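Local coordinates for beta-lactamase/D-alanine Carboxypeptidase (Yersinia pestis, PDB 3RJU), which is probably a serine hydrolase of the beta-lactamase and penicillin-binding protein family, acting on beta-lactams or on D-alanine-ended peptides, at residues R257-L271 against G278-M290. Numbering follows the deposited sequence.
Sequences REQALYFQRGDLVSL and GQADALGLGWVYM
Strands 261-264 and 282-284 pair antiparallel, their axes 150° apart, and a classic beta bulge interrupts them: Tyr-262 N (2.9 Å) and Phe-263 N (3.1 Å) both bond Leu-283 O, while Leu-283 N returns a bond to Phe-263 O. Beyond the strand, Arg-265 N hydrogen-bonds Asp-281 O. The Arg-265 chain, extended from CG to NE with CG anti to the backbone N (chi1 -166°), runs along the Ala-280 carbonyl, so that NH1 bonds Ala-280 O at 2.9 Å in the guanidinium plane. Gln-279 sets CG over one guanidinium face, its amide stacked with the planes 19° apart, and its NE2 hydrogen-bonds Asp-281 OD1. NH1 also forms a salt bridge with Asp-275, and Asp-281 OD2 bonds Ala-291 N and pairs with Lys-293 in another.

On the face of Gln-264 and Ala-282, Leu-261 CD1 meets Ala-282 CB, and both its methyls pack on Tyr-289 CB. On the face of Phe-263 and Leu-283, Leu-283 CD1 meets Leu-268 CD1 and, tip to tip, Leu-271 CD2. Leu-285 CD2 lies 3.6 Å from Tyr-262 CE2. At the helix end, Gln-259 lays CG over the five-membered ring of Trp-287 (3.9 Å to its centroid) and carries NE2 across the same face, the amide nearly perpendicular to the indole. One water links Glu-258 O and Ala-260 O to Leu-285 N; another joins Trp-287 NE1 to Glu-258 OE1, which also salt-bridges Lys-252, while OE2 bonds Ser-254 OG.

Strand 261-264 forms one edge of the central antiparallel sheet of the serine beta-lactamase/penicillin-binding protein fold, added by this bulged pairing to hairpin 282-290, whose strand 288-290 joins 299-306. Leu-285 packs on helices 64-77 and 108-113, Leu-283 on strand 156-158, and Phe-243 meets Trp-287 edge-to-face.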
loop_
_atom_site.group_PDB
_atom_site.type_symbol
_atom_site.label_atom_id
_atom_site.label_comp_id
_atom_site.label_asym_id
_atom_site.label_seq_id
_atom_site.Cartn_x
_atom_site.Cartn_y
_atom_site.Cartn_z
ATOM N N ARG A 257 11.552 8.102 -8.679
ATOM C CA ARG A 257 11.021 7.186 -9.688
ATOM C C ARG A 257 9.822 6.436 -9.127
ATOM O O ARG A 257 8.837 6.194 -9.825
ATOM C CB ARG A 257 12.100 6.214 -10.178
ATOM C CG ARG A 257 13.054 6.836 -11.197
ATOM C CD ARG A 257 14.120 5.845 -11.633
ATOM N NE ARG A 257 15.268 5.869 -10.728
ATOM C CZ ARG A 257 15.663 4.859 -9.961
ATOM N NH1 ARG A 257 14.993 3.700 -9.952
ATOM N NH2 ARG A 257 16.719 5.026 -9.178
ATOM N N GLU A 258 9.883 6.075 -7.849
ATOM C CA GLU A 258 8.769 5.339 -7.261
ATOM C C GLU A 258 7.507 6.167 -7.226
ATOM O O GLU A 258 6.417 5.614 -7.307
ATOM C CB GLU A 258 9.106 4.877 -5.855
ATOM C CG GLU A 258 10.076 3.698 -5.836
ATOM C CD GLU A 258 10.488 3.322 -4.434
ATOM O OE1 GLU A 258 9.614 3.283 -3.540
ATOM O OE2 GLU A 258 11.692 3.072 -4.219
ATOM N N GLN A 259 7.663 7.485 -7.105
ATOM C CA GLN A 259 6.519 8.394 -6.962
ATOM C C GLN A 259 6.179 9.136 -8.247
ATOM O O GLN A 259 5.368 10.068 -8.245
ATOM C CB GLN A 259 6.761 9.364 -5.793
ATOM C CG GLN A 259 6.810 8.623 -4.477
ATOM C CD GLN A 259 6.774 9.532 -3.269
ATOM O OE1 GLN A 259 7.451 10.560 -3.228
ATOM N NE2 GLN A 259 5.976 9.150 -2.265
ATOM N N ALA A 260 6.768 8.692 -9.353
ATOM C CA ALA A 260 6.465 9.287 -10.652
ATOM C C ALA A 260 4.997 9.065 -11.002
ATOM O O ALA A 260 4.423 7.997 -10.741
ATOM C CB ALA A 260 7.358 8.687 -11.732
ATOM N N LEU A 261 4.391 10.076 -11.608
ATOM C CA LEU A 261 2.994 9.993 -11.977
ATOM C C LEU A 261 2.857 9.666 -13.451
ATOM O O LEU A 261 3.573 10.222 -14.281
ATOM C CB LEU A 261 2.310 11.308 -11.681
ATOM C CG LEU A 261 2.355 11.621 -10.185
ATOM C CD1 LEU A 261 1.841 13.013 -9.973
ATOM C CD2 LEU A 261 1.535 10.603 -9.391
ATOM N N TYR A 262 1.909 8.791 -13.767
ATOM C CA TYR A 262 1.766 8.259 -15.125
ATOM C C TYR A 262 0.470 8.608 -15.821
ATOM O O TYR A 262 0.441 8.697 -17.060
ATOM C CB TYR A 262 1.999 6.745 -15.156
ATOM C CG TYR A 262 3.460 6.417 -15.023
ATOM C CD1 TYR A 262 4.273 6.259 -16.145
ATOM C CD2 TYR A 262 4.060 6.349 -13.773
ATOM C CE1 TYR A 262 5.627 5.982 -16.019
ATOM C CE2 TYR A 262 5.416 6.061 -13.635
ATOM C CZ TYR A 262 6.199 5.900 -14.755
ATOM O OH TYR A 262 7.540 5.634 -14.617
ATOM N N PHE A 263 -0.606 8.794 -15.051
ATOM C CA PHE A 263 -1.884 9.183 -15.647
ATOM C C PHE A 263 -2.512 10.328 -14.871
ATOM O O PHE A 263 -2.855 10.176 -13.697
ATOM C CB PHE A 263 -2.868 8.003 -15.688
ATOM C CG PHE A 263 -2.394 6.855 -16.529
ATOM C CD1 PHE A 263 -2.722 6.771 -17.883
ATOM C CD2 PHE A 263 -1.611 5.856 -15.974
ATOM C CE1 PHE A 263 -2.262 5.717 -18.660
ATOM C CE2 PHE A 263 -1.162 4.800 -16.741
ATOM C CZ PHE A 263 -1.478 4.735 -18.087
ATOM N N GLN A 264 -2.683 11.468 -15.524
ATOM C CA GLN A 264 -3.533 12.512 -14.970
ATOM C C GLN A 264 -4.983 12.024 -15.046
ATOM O O GLN A 264 -5.340 11.252 -15.946
ATOM C CB GLN A 264 -3.384 13.792 -15.784
ATOM C CG GLN A 264 -1.988 14.381 -15.711
ATOM C CD GLN A 264 -1.570 14.731 -14.286
ATOM O OE1 GLN A 264 -2.343 15.297 -13.528
ATOM N NE2 GLN A 264 -0.339 14.377 -13.920
ATOM N N ARG A 265 -5.829 12.480 -14.131
ATOM C CA ARG A 265 -7.210 12.018 -14.113
ATOM C C ARG A 265 -7.879 12.223 -15.475
ATOM O O ARG A 265 -8.595 11.349 -15.973
ATOM C CB ARG A 265 -8.006 12.754 -13.025
ATOM C CG ARG A 265 -9.327 12.100 -12.726
ATOM C CD ARG A 265 -10.112 12.848 -11.649
ATOM N NE ARG A 265 -11.365 12.170 -11.340
ATOM C CZ ARG A 265 -11.490 11.190 -10.442
ATOM N NH1 ARG A 265 -10.442 10.785 -9.729
ATOM N NH2 ARG A 265 -12.668 10.608 -10.256
ATOM N N GLY A 266 -7.620 13.379 -16.082
ATOM C CA GLY A 266 -8.210 13.712 -17.361
ATOM C C GLY A 266 -7.641 12.935 -18.536
ATOM O O GLY A 266 -8.182 13.039 -19.635
ATOM N N ASP A 267 -6.564 12.169 -18.315
ATOM C CA ASP A 267 -5.947 11.357 -19.373
ATOM C C ASP A 267 -6.675 10.018 -19.511
ATOM O O ASP A 267 -6.344 9.234 -20.409
ATOM C CB ASP A 267 -4.488 10.980 -19.045
ATOM C CG ASP A 267 -3.521 12.150 -19.023
ATOM O OD1 ASP A 267 -3.755 13.168 -19.711
ATOM O OD2 ASP A 267 -2.476 11.999 -18.307
ATOM N N LEU A 268 -7.592 9.718 -18.582
ATOM C CA LEU A 268 -8.347 8.458 -18.579
ATOM C C LEU A 268 -9.822 8.675 -18.881
ATOM O O LEU A 268 -10.402 9.713 -18.541
ATOM C CB LEU A 268 -8.227 7.770 -17.211
ATOM C CG LEU A 268 -6.806 7.344 -16.874
ATOM C CD1 LEU A 268 -6.691 7.063 -15.381
ATOM C CD2 LEU A 268 -6.420 6.126 -17.708
ATOM N N VAL A 269 -10.439 7.678 -19.508
ATOM C CA VAL A 269 -11.859 7.756 -19.813
ATOM C C VAL A 269 -12.707 7.695 -18.534
ATOM O O VAL A 269 -13.687 8.430 -18.389
ATOM C CB VAL A 269 -12.251 6.650 -20.811
ATOM C CG1 VAL A 269 -13.781 6.427 -20.856
ATOM C CG2 VAL A 269 -11.684 7.003 -22.174
ATOM N N SER A 270 -12.323 6.820 -17.617
ATOM C CA SER A 270 -12.995 6.721 -16.318
ATOM C C SER A 270 -12.056 6.170 -15.260
ATOM O O SER A 270 -11.034 5.552 -15.572
ATOM C CB SER A 270 -14.235 5.828 -16.394
ATOM O OG SER A 270 -13.885 4.513 -16.783
ATOM N N LEU A 271 -12.408 6.399 -14.005
ATOM C CA LEU A 271 -11.653 5.861 -12.876
ATOM C C LEU A 271 -12.610 5.239 -11.874
ATOM O O LEU A 271 -13.610 5.852 -11.476
ATOM C CB LEU A 271 -10.842 6.953 -12.160
ATOM C CG LEU A 271 -9.741 7.634 -12.976
ATOM C CD1 LEU A 271 -10.317 8.746 -13.858
ATOM C CD2 LEU A 271 -8.679 8.188 -12.028
ATOM N N GLY A 278 -10.227 10.752 -1.237
ATOM C CA GLY A 278 -10.513 12.014 -1.900
ATOM C C GLY A 278 -10.205 11.863 -3.381
ATOM O O GLY A 278 -9.630 10.853 -3.796
ATOM N N GLN A 279 -10.576 12.849 -4.194
ATOM C CA GLN A 279 -10.402 12.719 -5.637
ATOM C C GLN A 279 -8.947 12.505 -6.022
ATOM O O GLN A 279 -8.069 13.266 -5.603
ATOM C CB GLN A 279 -10.923 13.957 -6.353
ATOM C CG GLN A 279 -10.687 13.941 -7.847
ATOM C CD GLN A 279 -11.378 15.104 -8.527
ATOM O OE1 GLN A 279 -12.612 15.177 -8.562
ATOM N NE2 GLN A 279 -10.585 16.043 -9.042
ATOM N N ALA A 280 -8.717 11.467 -6.829
ATOM C CA ALA A 280 -7.405 11.182 -7.372
ATOM C C ALA A 280 -7.168 12.077 -8.568
ATOM O O ALA A 280 -7.846 11.958 -9.591
ATOM C CB ALA A 280 -7.305 9.711 -7.797
ATOM N N ASP A 281 -6.211 12.984 -8.447
ATOM C CA ASP A 281 -5.887 13.865 -9.568
ATOM C C ASP A 281 -4.841 13.287 -10.524
ATOM O O ASP A 281 -4.784 13.667 -11.705
ATOM C CB ASP A 281 -5.491 15.237 -9.046
ATOM C CG ASP A 281 -6.657 15.932 -8.389
ATOM O OD1 ASP A 281 -7.711 16.019 -9.055
ATOM O OD2 ASP A 281 -6.542 16.340 -7.214
ATOM N N ALA A 282 -4.024 12.360 -10.024
ATOM C CA ALA A 282 -3.099 11.629 -10.890
ATOM C C ALA A 282 -2.804 10.285 -10.273
ATOM O O ALA A 282 -2.839 10.136 -9.041
ATOM C CB ALA A 282 -1.796 12.429 -11.153
ATOM N N LEU A 283 -2.543 9.294 -11.123
ATOM C CA LEU A 283 -2.212 7.957 -10.656
ATOM C C LEU A 283 -0.745 7.676 -10.929
ATOM O O LEU A 283 -0.247 7.926 -12.048
ATOM C CB LEU A 283 -3.057 6.911 -11.393
ATOM C CG LEU A 283 -4.579 7.073 -11.346
ATOM C CD1 LEU A 283 -5.273 5.844 -11.938
ATOM C CD2 LEU A 283 -5.064 7.367 -9.952
ATOM N N GLY A 284 -0.048 7.167 -9.917
ATOM C CA GLY A 284 1.309 6.701 -10.102
ATOM C C GLY A 284 1.373 5.187 -10.023
ATOM O O GLY A 284 0.422 4.468 -10.383
ATOM N N LEU A 285 2.502 4.702 -9.529
ATOM C CA LEU A 285 2.754 3.287 -9.375
ATOM C C LEU A 285 2.245 2.930 -7.982
ATOM O O LEU A 285 3.002 2.936 -6.994
ATOM C CB LEU A 285 4.257 3.015 -9.519
ATOM C CG LEU A 285 4.861 3.598 -10.823
ATOM C CD1 LEU A 285 6.373 3.397 -10.887
ATOM C CD2 LEU A 285 4.161 3.054 -12.112
ATOM N N GLY A 286 0.941 2.683 -7.900
ATOM C CA GLY A 286 0.273 2.478 -6.625
ATOM C C GLY A 286 -0.060 3.795 -5.941
ATOM O O GLY A 286 -1.186 3.996 -5.496
ATOM N N TRP A 287 0.931 4.674 -5.815
ATOM C CA TRP A 287 0.722 6.001 -5.243
ATOM C C TRP A 287 -0.401 6.724 -5.969
ATOM O O TRP A 287 -0.565 6.588 -7.188
ATOM C CB TRP A 287 1.996 6.840 -5.377
ATOM C CG TRP A 287 3.108 6.354 -4.528
ATOM C CD1 TRP A 287 4.162 5.540 -4.906
ATOM C CD2 TRP A 287 3.305 6.645 -3.137
ATOM N NE1 TRP A 287 4.985 5.308 -3.812
ATOM C CE2 TRP A 287 4.478 5.975 -2.725
ATOM C CE3 TRP A 287 2.584 7.395 -2.188
ATOM C CZ2 TRP A 287 4.965 6.059 -1.419
ATOM C CZ3 TRP A 287 3.071 7.473 -0.898
ATOM C CH2 TRP A 287 4.249 6.806 -0.523
ATOM N N VAL A 288 -1.145 7.520 -5.208
ATOM C CA VAL A 288 -2.197 8.358 -5.738
ATOM C C VAL A 288 -1.895 9.792 -5.344
ATOM O O VAL A 288 -1.584 10.061 -4.175
ATOM C CB VAL A 288 -3.570 7.942 -5.172
ATOM C CG1 VAL A 288 -4.681 8.976 -5.548
ATOM C CG2 VAL A 288 -3.935 6.544 -5.669
ATOM N N TYR A 289 -2.014 10.712 -6.304
ATOM C CA TYR A 289 -1.753 12.116 -6.036
ATOM C C TYR A 289 -3.052 12.894 -6.003
ATOM O O TYR A 289 -3.897 12.741 -6.886
ATOM C CB TYR A 289 -0.830 12.722 -7.098
ATOM C CG TYR A 289 -0.648 14.214 -6.951
ATOM C CD1 TYR A 289 0.090 14.736 -5.898
ATOM C CD2 TYR A 289 -1.207 15.101 -7.873
ATOM C CE1 TYR A 289 0.261 16.109 -5.751
ATOM C CE2 TYR A 289 -1.044 16.482 -7.734
ATOM C CZ TYR A 289 -0.300 16.973 -6.677
ATOM O OH TYR A 289 -0.127 18.329 -6.519
HETATM N N MSE A 290 -3.207 13.710 -4.963
HETATM C CA MSE A 290 -4.327 14.643 -4.862
HETATM C C MSE A 290 -3.768 16.048 -4.910
HETATM O O MSE A 290 -2.908 16.407 -4.094
HETATM C CB MSE A 290 -5.090 14.423 -3.546
HETATM C CG MSE A 290 -5.611 12.992 -3.388
HETATM SE SE MSE A 290 -6.753 12.709 -1.851
HETATM C CE MSE A 290 -5.605 13.394 -0.443
HETATM O O HOH W 1 4.159 6.612 -8.407
HETATM O O HOH W 2 6.882 3.070 -3.640
#